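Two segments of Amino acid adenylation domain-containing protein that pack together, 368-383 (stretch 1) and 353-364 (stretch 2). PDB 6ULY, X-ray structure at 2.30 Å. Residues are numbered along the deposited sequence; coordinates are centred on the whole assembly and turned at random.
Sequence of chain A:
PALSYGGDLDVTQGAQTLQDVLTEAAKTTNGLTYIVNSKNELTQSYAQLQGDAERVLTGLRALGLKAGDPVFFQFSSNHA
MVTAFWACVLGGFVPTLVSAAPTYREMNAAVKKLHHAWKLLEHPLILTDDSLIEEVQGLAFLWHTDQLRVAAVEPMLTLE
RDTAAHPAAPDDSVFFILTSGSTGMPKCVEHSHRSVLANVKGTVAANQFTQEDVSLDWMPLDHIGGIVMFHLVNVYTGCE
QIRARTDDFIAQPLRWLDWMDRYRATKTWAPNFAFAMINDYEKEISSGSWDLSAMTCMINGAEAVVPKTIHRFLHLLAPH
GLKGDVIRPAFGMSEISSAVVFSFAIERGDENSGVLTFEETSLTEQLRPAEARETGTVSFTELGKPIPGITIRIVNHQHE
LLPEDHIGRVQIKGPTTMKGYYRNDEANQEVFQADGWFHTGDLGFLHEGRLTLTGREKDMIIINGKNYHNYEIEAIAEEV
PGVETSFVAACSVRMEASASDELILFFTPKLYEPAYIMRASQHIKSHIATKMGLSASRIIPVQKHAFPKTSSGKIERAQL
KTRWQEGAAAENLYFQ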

ATOM      1  N   ARG A 368     -17.942 -15.413 -23.631  1.00 68.05           N
ATOM      2  CA  ARG A 368     -18.439 -15.983 -24.877  1.00 70.24           C
ATOM      3  C   ARG A 368     -17.262 -16.407 -25.743  1.00 65.42           C
ATOM      4  O   ARG A 368     -16.513 -15.541 -26.225  1.00 68.56           O
ATOM      5  CB  ARG A 368     -19.316 -14.969 -25.615  1.00 73.88           C
ATOM      6  CG  ARG A 368     -20.677 -14.756 -24.955  1.00 85.61           C
ATOM      7  CD  ARG A 368     -21.367 -13.489 -25.436  1.00105.21           C
ATOM      8  NE  ARG A 368     -22.699 -13.346 -24.850  1.00137.27           N
ATOM      9  CZ  ARG A 368     -23.462 -12.262 -24.965  1.00140.56           C
ATOM     10  NH1 ARG A 368     -23.032 -11.207 -25.644  1.00138.33           N
ATOM     11  NH2 ARG A 368     -24.659 -12.231 -24.394  1.00130.33           N
ATOM     12  N   PRO A 369     -17.039 -17.704 -25.958  1.00 68.67           N
ATOM     13  CA  PRO A 369     -15.880 -18.123 -26.752  1.00 70.52           C
ATOM     14  C   PRO A 369     -15.910 -17.524 -28.150  1.00 68.82           C
ATOM     15  O   PRO A 369     -16.962 -17.168 -28.682  1.00 69.87           O
ATOM     16  CB  PRO A 369     -16.007 -19.649 -26.795  1.00 65.77           C
ATOM     17  CG  PRO A 369     -16.809 -19.996 -25.589  1.00 61.25           C
ATOM     18  CD  PRO A 369     -17.768 -18.859 -25.399  1.00 67.43           C
ATOM     19  N   ALA A 370     -14.724 -17.410 -28.738  1.00 72.77           N
ATOM     20  CA  ALA A 370     -14.586 -16.909 -30.096  1.00 74.09           C
ATOM     21  C   ALA A 370     -13.284 -17.442 -30.673  1.00 72.36           C
ATOM     22  O   ALA A 370     -12.412 -17.923 -29.948  1.00 74.53           O
ATOM     23  CB  ALA A 370     -14.609 -15.378 -30.139  1.00 73.61           C
ATOM     24  N   GLU A 371     -13.174 -17.361 -31.993  1.00 75.40           N
ATOM     25  CA  GLU A 371     -11.929 -17.666 -32.682  1.00 79.53           C
ATOM     26  C   GLU A 371     -11.075 -16.405 -32.700  1.00 79.59           C
ATOM     27  O   GLU A 371     -11.574 -15.317 -33.004  1.00 78.88           O
ATOM     28  CB  GLU A 371     -12.200 -18.165 -34.102  1.00 82.95           C
ATOM     29  CG  GLU A 371     -12.840 -19.548 -34.153  1.00 84.96           C
ATOM     30  CD  GLU A 371     -11.854 -20.634 -34.546  1.00 92.01           C
ATOM     31  OE1 GLU A 371     -11.526 -20.734 -35.748  1.00 96.23           O
ATOM     32  OE2 GLU A 371     -11.400 -21.381 -33.654  1.00 94.51           O
ATOM     33  N   ALA A 372      -9.797 -16.551 -32.354  1.00 79.42           N
ATOM     34  CA  ALA A 372      -8.931 -15.391 -32.200  1.00 84.17           C
ATOM     35  C   ALA A 372      -8.938 -14.538 -33.463  1.00 86.74           C
ATOM     36  O   ALA A 372      -8.912 -15.053 -34.584  1.00 83.56           O
ATOM     37  CB  ALA A 372      -7.505 -15.834 -31.868  1.00 79.90           C
ATOM     38  N   ARG A 373      -8.982 -13.221 -33.270  1.00 88.55           N
ATOM     39  CA  ARG A 373      -9.009 -12.255 -34.357  1.00 94.14           C
ATOM     40  C   ARG A 373      -8.016 -11.140 -34.057  1.00 95.79           C
ATOM     41  O   ARG A 373      -7.492 -11.025 -32.945  1.00 92.68           O
ATOM     42  CB  ARG A 373     -10.415 -11.674 -34.556  1.00 88.59           C
ATOM     43  CG  ARG A 373     -11.494 -12.718 -34.806  1.00 85.18           C
ATOM     44  CD  ARG A 373     -12.823 -12.063 -35.142  1.00 90.20           C
ATOM     45  NE  ARG A 373     -12.993 -10.801 -34.423  1.00 93.35           N
ATOM     46  CZ  ARG A 373     -13.697 -10.646 -33.306  1.00 89.15           C
ATOM     47  NH1 ARG A 373     -13.769  -9.450 -32.738  1.00 93.53           N
ATOM     48  NH2 ARG A 373     -14.338 -11.671 -32.756  1.00 85.99           N
ATOM     49  N   GLU A 374      -7.766 -10.305 -35.068  1.00103.85           N
ATOM     50  CA  GLU A 374      -6.804  -9.220 -34.906  1.00106.92           C
ATOM     51  C   GLU A 374      -7.214  -8.286 -33.773  1.00 98.15           C
ATOM     52  O   GLU A 374      -6.363  -7.815 -33.008  1.00100.12           O
ATOM     53  CB  GLU A 374      -6.665  -8.444 -36.217  1.00106.90           C
ATOM     54  CG  GLU A 374      -6.507  -9.325 -37.448  1.00107.41           C
ATOM     55  CD  GLU A 374      -6.172  -8.531 -38.694  1.00112.03           C
ATOM     56  OE1 GLU A 374      -4.972  -8.412 -39.019  1.00106.60           O
ATOM     57  OE2 GLU A 374      -7.107  -8.018 -39.342  1.00109.01           O
ATOM     58  N   THR A 375      -8.511  -8.010 -33.648  1.00100.16           N
ATOM     59  CA  THR A 375      -9.031  -7.156 -32.591  1.00100.70           C
ATOM     60  C   THR A 375     -10.349  -7.729 -32.091  1.00 94.15           C
ATOM     61  O   THR A 375     -11.024  -8.495 -32.786  1.00 95.80           O
ATOM     62  CB  THR A 375      -9.249  -5.711 -33.068  1.00 96.86           C
ATOM     63  OG1 THR A 375     -10.202  -5.699 -34.141  1.00 93.57           O
ATOM     64  CG2 THR A 375      -7.939  -5.093 -33.542  1.00 99.12           C
ATOM     65  N   GLY A 376     -10.713  -7.344 -30.870  1.00 93.67           N
ATOM     66  CA  GLY A 376     -11.976  -7.739 -30.287  1.00 98.17           C
ATOM     67  C   GLY A 376     -11.982  -9.073 -29.575  1.00 90.36           C
ATOM     68  O   GLY A 376     -13.030  -9.465 -29.044  1.00 88.39           O
ATOM     69  N   THR A 377     -10.859  -9.789 -29.548  1.00 91.11           N
ATOM     70  CA  THR A 377     -10.760 -11.059 -28.844  1.00 83.72           C
ATOM     71  C   THR A 377      -9.551 -11.038 -27.920  1.00 77.91           C
ATOM     72  O   THR A 377      -8.550 -10.371 -28.194  1.00 77.46           O
ATOM     73  CB  THR A 377     -10.638 -12.248 -29.811  1.00 85.31           C
ATOM     74  OG1 THR A 377      -9.428 -12.127 -30.569  1.00 84.64           O
ATOM     75  CG2 THR A 377     -11.827 -12.300 -30.756  1.00 82.11           C
ATOM     76  N   VAL A 378      -9.659 -11.777 -26.819  1.00 75.32           N
ATOM     77  CA  VAL A 378      -8.577 -11.945 -25.860  1.00 64.69           C
ATOM     78  C   VAL A 378      -8.322 -13.433 -25.687  1.00 64.09           C
ATOM     79  O   VAL A 378      -9.263 -14.233 -25.659  1.00 62.40           O
ATOM     80  CB  VAL A 378      -8.900 -11.293 -24.499  1.00 68.29           C
ATOM     81  CG1 VAL A 378      -9.022  -9.788 -24.650  1.00 79.89           C
ATOM     82  CG2 VAL A 378     -10.183 -11.879 -23.918  1.00 70.42           C
ATOM     83  N   SER A 379      -7.049 -13.799 -25.569  1.00 62.04           N
ATOM     84  CA  SER A 379      -6.635 -15.182 -25.383  1.00 57.15           C
ATOM     85  C   SER A 379      -5.943 -15.317 -24.036  1.00 58.66           C
ATOM     86  O   SER A 379      -5.002 -14.574 -23.736  1.00 61.36           O
ATOM     87  CB  SER A 379      -5.697 -15.634 -26.507  1.00 61.46           C
ATOM     88  OG  SER A 379      -6.394 -15.753 -27.734  1.00 63.39           O
ATOM     89  N   PHE A 380      -6.411 -16.267 -23.231  1.00 56.99           N
ATOM     90  CA  PHE A 380      -5.836 -16.545 -21.926  1.00 55.79           C
ATOM     91  C   PHE A 380      -5.279 -17.961 -21.898  1.00 54.69           C
ATOM     92  O   PHE A 380      -5.807 -18.870 -22.543  1.00 54.18           O
ATOM     93  CB  PHE A 380      -6.876 -16.387 -20.812  1.00 53.42           C
ATOM     94  CG  PHE A 380      -7.484 -15.017 -20.737  1.00 51.70           C
ATOM     95  CD1 PHE A 380      -6.756 -13.948 -20.246  1.00 56.22           C
ATOM     96  CD2 PHE A 380      -8.791 -14.802 -21.140  1.00 61.12           C
ATOM     97  CE1 PHE A 380      -7.319 -12.682 -20.167  1.00 51.18           C
ATOM     98  CE2 PHE A 380      -9.356 -13.543 -21.061  1.00 57.28           C
ATOM     99  CZ  PHE A 380      -8.615 -12.483 -20.577  1.00 53.19           C
ATOM    100  N   THR A 381      -4.206 -18.137 -21.135  1.00 45.00           N
ATOM    101  CA  THR A 381      -3.604 -19.446 -20.935  1.00 55.55           C
ATOM    102  C   THR A 381      -4.225 -20.097 -19.706  1.00 51.98           C
ATOM    103  O   THR A 381      -4.134 -19.556 -18.599  1.00 50.84           O
ATOM    104  CB  THR A 381      -2.091 -19.329 -20.767  1.00 51.33           C
ATOM    105  OG1 THR A 381      -1.529 -18.680 -21.914  1.00 49.41           O
ATOM    106  CG2 THR A 381      -1.469 -20.713 -20.591  1.00 47.85           C
ATOM    107  N   GLU A 382      -4.858 -21.253 -19.902  1.00 52.86           N
ATOM    108  CA  GLU A 382      -5.381 -22.008 -18.773  1.00 47.97           C
ATOM    109  C   GLU A 382      -4.242 -22.417 -17.849  1.00 47.62           C
ATOM    110  O   GLU A 382      -3.156 -22.794 -18.301  1.00 47.63           O
ATOM    111  CB  GLU A 382      -6.133 -23.247 -19.259  1.00 49.83           C
ATOM    112  CG  GLU A 382      -7.425 -22.947 -20.001  1.00 55.31           C
ATOM    113  CD  GLU A 382      -8.211 -24.204 -20.342  1.00 59.57           C
ATOM    114  OE1 GLU A 382      -7.930 -24.826 -21.389  1.00 62.72           O
ATOM    115  OE2 GLU A 382      -9.104 -24.576 -19.554  1.00 57.37           O
ATOM    116  N   LEU A 383      -4.492 -22.335 -16.545  1.00 44.09           N
ATOM    117  CA  LEU A 383      -3.500 -22.695 -15.544  1.00 38.85           C
ATOM    118  C   LEU A 383      -3.816 -24.017 -14.859  1.00 38.62           C
ATOM    119  O   LEU A 383      -3.039 -24.463 -14.007  1.00 40.01           O
ATOM    120  CB  LEU A 383      -3.369 -21.569 -14.510  1.00 38.55           C
ATOM    121  CG  LEU A 383      -3.032 -20.202 -15.119  1.00 41.78           C
ATOM    122  CD1 LEU A 383      -2.808 -19.155 -14.037  1.00 41.07           C
ATOM    123  CD2 LEU A 383      -1.811 -20.277 -16.038  1.00 43.23           C
TER
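Stretch 2 (353-364) SGVLTFEETSLT

A strand paired with its neighbour tends to sort side chains by face, and this pair shows how apolar packing and backbone pairing occur together. Phe358 and Phe380 lie on the same face of the sheet and meet at their ring edges, CD2 of Phe358 standing 4.1 Å from CD2 of Phe380. Leu363, beyond the strand of stretch 2, closes this cluster: its CD2 lies 3.8 Å from Val378 CG2 and 4.2 Å from Phe380 CE2. Leu356 extends the same face, its CD1 resting 3.5 Å from the aliphatic CG of Glu382.

Beneath these side chains, residues 355-359 run antiparallel to the strand at 377-381, with an angle of 157° between their directions and extended backbone angles throughout. Phe380 pairs with Leu356 through Phe380 N to Leu356 O (2.7 Å) and Leu356 N to Phe380 O (2.8 Å); Val378 pairs likewise with Phe358, whose N lies 2.9 Å from Val378 O. The ladder is prolonged by Glu382 N to Gly354 O (3.0 Å) and, at its other end, by Glu360 N to Gly376 O (2.8 Å).

The other edge of the stretch 2 strand is also used: the start of stretch 1 lies along it. Ala370 N donates to Thr357 O (3.1 Å) and Glu359 N to Arg368 O (3.0 Å), so that Phe358 is bridged to Pro369 as well as to Val378. Beside this bridge, Arg368 N donates to Ser362 OG (3.0 Å).

The contact becomes polar away from the aromatic cluster. On the face opposite the phenylalanines, Thr357 OG1 and Ser379 OG form a very short hydrogen bond of 2.4 Å. Farther out, Arg373 NH2 reaches Glu359 OE2 in a 2.8 Å salt bridge, OE2 lying at the edge of the guanidinium, near its plane.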

ATOM      1  N   SER A 353      -5.034 -25.603 -27.759  1.00 59.12           N
ATOM      2  CA  SER A 353      -5.091 -26.511 -26.622  1.00 60.33           C
ATOM      3  C   SER A 353      -4.600 -25.802 -25.366  1.00 58.51           C
ATOM      4  O   SER A 353      -3.513 -25.217 -25.354  1.00 59.89           O
ATOM      5  CB  SER A 353      -4.250 -27.756 -26.894  1.00 59.22           C
ATOM      6  OG  SER A 353      -4.259 -28.635 -25.782  1.00 52.82           O
ATOM      7  N   GLY A 354      -5.403 -25.858 -24.306  1.00 52.99           N
ATOM      8  CA  GLY A 354      -5.043 -25.196 -23.070  1.00 52.61           C
ATOM      9  C   GLY A 354      -5.014 -23.688 -23.143  1.00 52.87           C
ATOM     10  O   GLY A 354      -4.467 -23.049 -22.238  1.00 51.21           O
ATOM     11  N   VAL A 355      -5.575 -23.100 -24.197  1.00 52.91           N
ATOM     12  CA  VAL A 355      -5.662 -21.653 -24.361  1.00 54.79           C
ATOM     13  C   VAL A 355      -7.105 -21.313 -24.708  1.00 51.46           C
ATOM     14  O   VAL A 355      -7.691 -21.928 -25.606  1.00 57.24           O
ATOM     15  CB  VAL A 355      -4.703 -21.140 -25.453  1.00 54.63           C
ATOM     16  CG1 VAL A 355      -4.834 -19.631 -25.617  1.00 50.76           C
ATOM     17  CG2 VAL A 355      -3.267 -21.525 -25.124  1.00 53.84           C
ATOM     18  N   LEU A 356      -7.676 -20.345 -23.997  1.00 56.59           N
ATOM     19  CA  LEU A 356      -9.071 -19.957 -24.164  1.00 55.11           C
ATOM     20  C   LEU A 356      -9.145 -18.560 -24.758  1.00 56.90           C
ATOM     21  O   LEU A 356      -8.452 -17.647 -24.296  1.00 60.27           O
ATOM     22  CB  LEU A 356      -9.814 -19.992 -22.827  1.00 58.07           C
ATOM     23  CG  LEU A 356      -9.901 -21.358 -22.148  1.00 58.48           C
ATOM     24  CD1 LEU A 356     -10.405 -21.215 -20.722  1.00 53.18           C
ATOM     25  CD2 LEU A 356     -10.802 -22.290 -22.943  1.00 57.10           C
ATOM     26  N   THR A 357      -9.993 -18.395 -25.767  1.00 63.34           N
ATOM     27  CA  THR A 357     -10.197 -17.112 -26.421  1.00 67.97           C
ATOM     28  C   THR A 357     -11.666 -16.732 -26.330  1.00 64.48           C
ATOM     29  O   THR A 357     -12.547 -17.567 -26.554  1.00 65.18           O
ATOM     30  CB  THR A 357      -9.747 -17.154 -27.887  1.00 69.00           C
ATOM     31  OG1 THR A 357      -8.317 -17.204 -27.946  1.00 62.05           O
ATOM     32  CG2 THR A 357     -10.236 -15.930 -28.644  1.00 71.06           C
ATOM     33  N   PHE A 358     -11.921 -15.468 -25.994  1.00 66.59           N
ATOM     34  CA  PHE A 358     -13.275 -14.981 -25.783  1.00 68.38           C
ATOM     35  C   PHE A 358     -13.440 -13.620 -26.440  1.00 69.99           C
ATOM     36  O   PHE A 358     -12.465 -12.934 -26.758  1.00 69.16           O
ATOM     37  CB  PHE A 358     -13.615 -14.855 -24.292  1.00 64.69           C
ATOM     38  CG  PHE A 358     -13.423 -16.119 -23.509  1.00 64.51           C
ATOM     39  CD1 PHE A 358     -14.375 -17.123 -23.544  1.00 64.78           C
ATOM     40  CD2 PHE A 358     -12.296 -16.297 -22.723  1.00 61.47           C
ATOM     41  CE1 PHE A 358     -14.207 -18.285 -22.813  1.00 61.80           C
ATOM     42  CE2 PHE A 358     -12.122 -17.455 -21.990  1.00 61.88           C
ATOM     43  CZ  PHE A 358     -13.079 -18.450 -22.037  1.00 56.67           C
ATOM     44  N   GLU A 359     -14.697 -13.230 -26.624  1.00 74.14           N
ATOM     45  CA  GLU A 359     -15.000 -11.895 -27.115  1.00 77.30           C
ATOM     46  C   GLU A 359     -14.658 -10.865 -26.045  1.00 78.20           C
ATOM     47  O   GLU A 359     -14.911 -11.076 -24.855  1.00 73.75           O
ATOM     48  CB  GLU A 359     -16.478 -11.794 -27.493  1.00 76.07           C
ATOM     49  CG  GLU A 359     -16.765 -10.857 -28.656  1.00 89.67           C
ATOM     50  CD  GLU A 359     -16.396 -11.461 -30.001  1.00 87.05           C
ATOM     51  OE1 GLU A 359     -16.251 -12.700 -30.079  1.00 86.70           O
ATOM     52  OE2 GLU A 359     -16.252 -10.699 -30.979  1.00 85.72           O
ATOM     53  N   GLU A 360     -14.060  -9.748 -26.470  1.00 83.14           N
ATOM     54  CA  GLU A 360     -13.771  -8.669 -25.530  1.00 89.95           C
ATOM     55  C   GLU A 360     -15.046  -8.096 -24.926  1.00 88.70           C
ATOM     56  O   GLU A 360     -15.027  -7.589 -23.798  1.00 88.16           O
ATOM     57  CB  GLU A 360     -12.976  -7.560 -26.224  1.00105.52           C
ATOM     58  CG  GLU A 360     -11.481  -7.824 -26.307  1.00109.36           C
ATOM     59  CD  GLU A 360     -10.710  -6.677 -26.939  1.00125.36           C
ATOM     60  OE1 GLU A 360      -9.531  -6.481 -26.573  1.00112.87           O
ATOM     61  OE2 GLU A 360     -11.281  -5.971 -27.797  1.00144.62           O
ATOM     62  N   THR A 361     -16.161  -8.171 -25.654  1.00 83.57           N
ATOM     63  CA  THR A 361     -17.412  -7.611 -25.153  1.00 86.76           C
ATOM     64  C   THR A 361     -17.933  -8.377 -23.945  1.00 83.35           C
ATOM     65  O   THR A 361     -18.608  -7.794 -23.088  1.00 83.54           O
ATOM     66  CB  THR A 361     -18.461  -7.613 -26.265  1.00 86.49           C
ATOM     67  OG1 THR A 361     -18.039  -6.745 -27.324  1.00 87.10           O
ATOM     68  CG2 THR A 361     -19.814  -7.156 -25.732  1.00 85.89           C
ATOM     69  N   SER A 362     -17.629  -9.670 -23.854  1.00 75.83           N
ATOM     70  CA  SER A 362     -18.207 -10.541 -22.841  1.00 73.70           C
ATOM     71  C   SER A 362     -17.358 -10.647 -21.581  1.00 68.44           C
ATOM     72  O   SER A 362     -17.687 -11.440 -20.694  1.00 68.63           O
ATOM     73  CB  SER A 362     -18.430 -11.938 -23.426  1.00 71.88           C
ATOM     74  OG  SER A 362     -17.203 -12.528 -23.820  1.00 73.24           O
ATOM     75  N   LEU A 363     -16.283  -9.863 -21.472  1.00 68.47           N
ATOM     76  CA  LEU A 363     -15.402  -9.988 -20.316  1.00 68.95           C
ATOM     77  C   LEU A 363     -16.126  -9.684 -19.009  1.00 73.38           C
ATOM     78  O   LEU A 363     -15.785 -10.254 -17.966  1.00 67.32           O
ATOM     79  CB  LEU A 363     -14.193  -9.069 -20.485  1.00 74.50           C
ATOM     80  CG  LEU A 363     -13.180  -9.525 -21.539  1.00 79.72           C
ATOM     81  CD1 LEU A 363     -12.079  -8.495 -21.717  1.00106.64           C
ATOM     82  CD2 LEU A 363     -12.594 -10.875 -21.162  1.00 65.31           C
ATOM     83  N   THR A 364     -17.120  -8.798 -19.040  1.00 68.57           N
ATOM     84  CA  THR A 364     -17.852  -8.411 -17.843  1.00 82.48           C
ATOM     85  C   THR A 364     -19.069  -9.289 -17.575  1.00 75.08           C
ATOM     86  O   THR A 364     -19.782  -9.047 -16.597  1.00 76.50           O
ATOM     87  CB  THR A 364     -18.302  -6.949 -17.949  1.00 84.91           C
ATOM     88  OG1 THR A 364     -19.084  -6.778 -19.137  1.00 80.24           O
ATOM     89  CG2 THR A 364     -17.100  -6.022 -17.999  1.00 82.57           C
TER
HETATM   90  O   HOH W   1      -2.794 -24.229 -20.495  1.00 44.89           O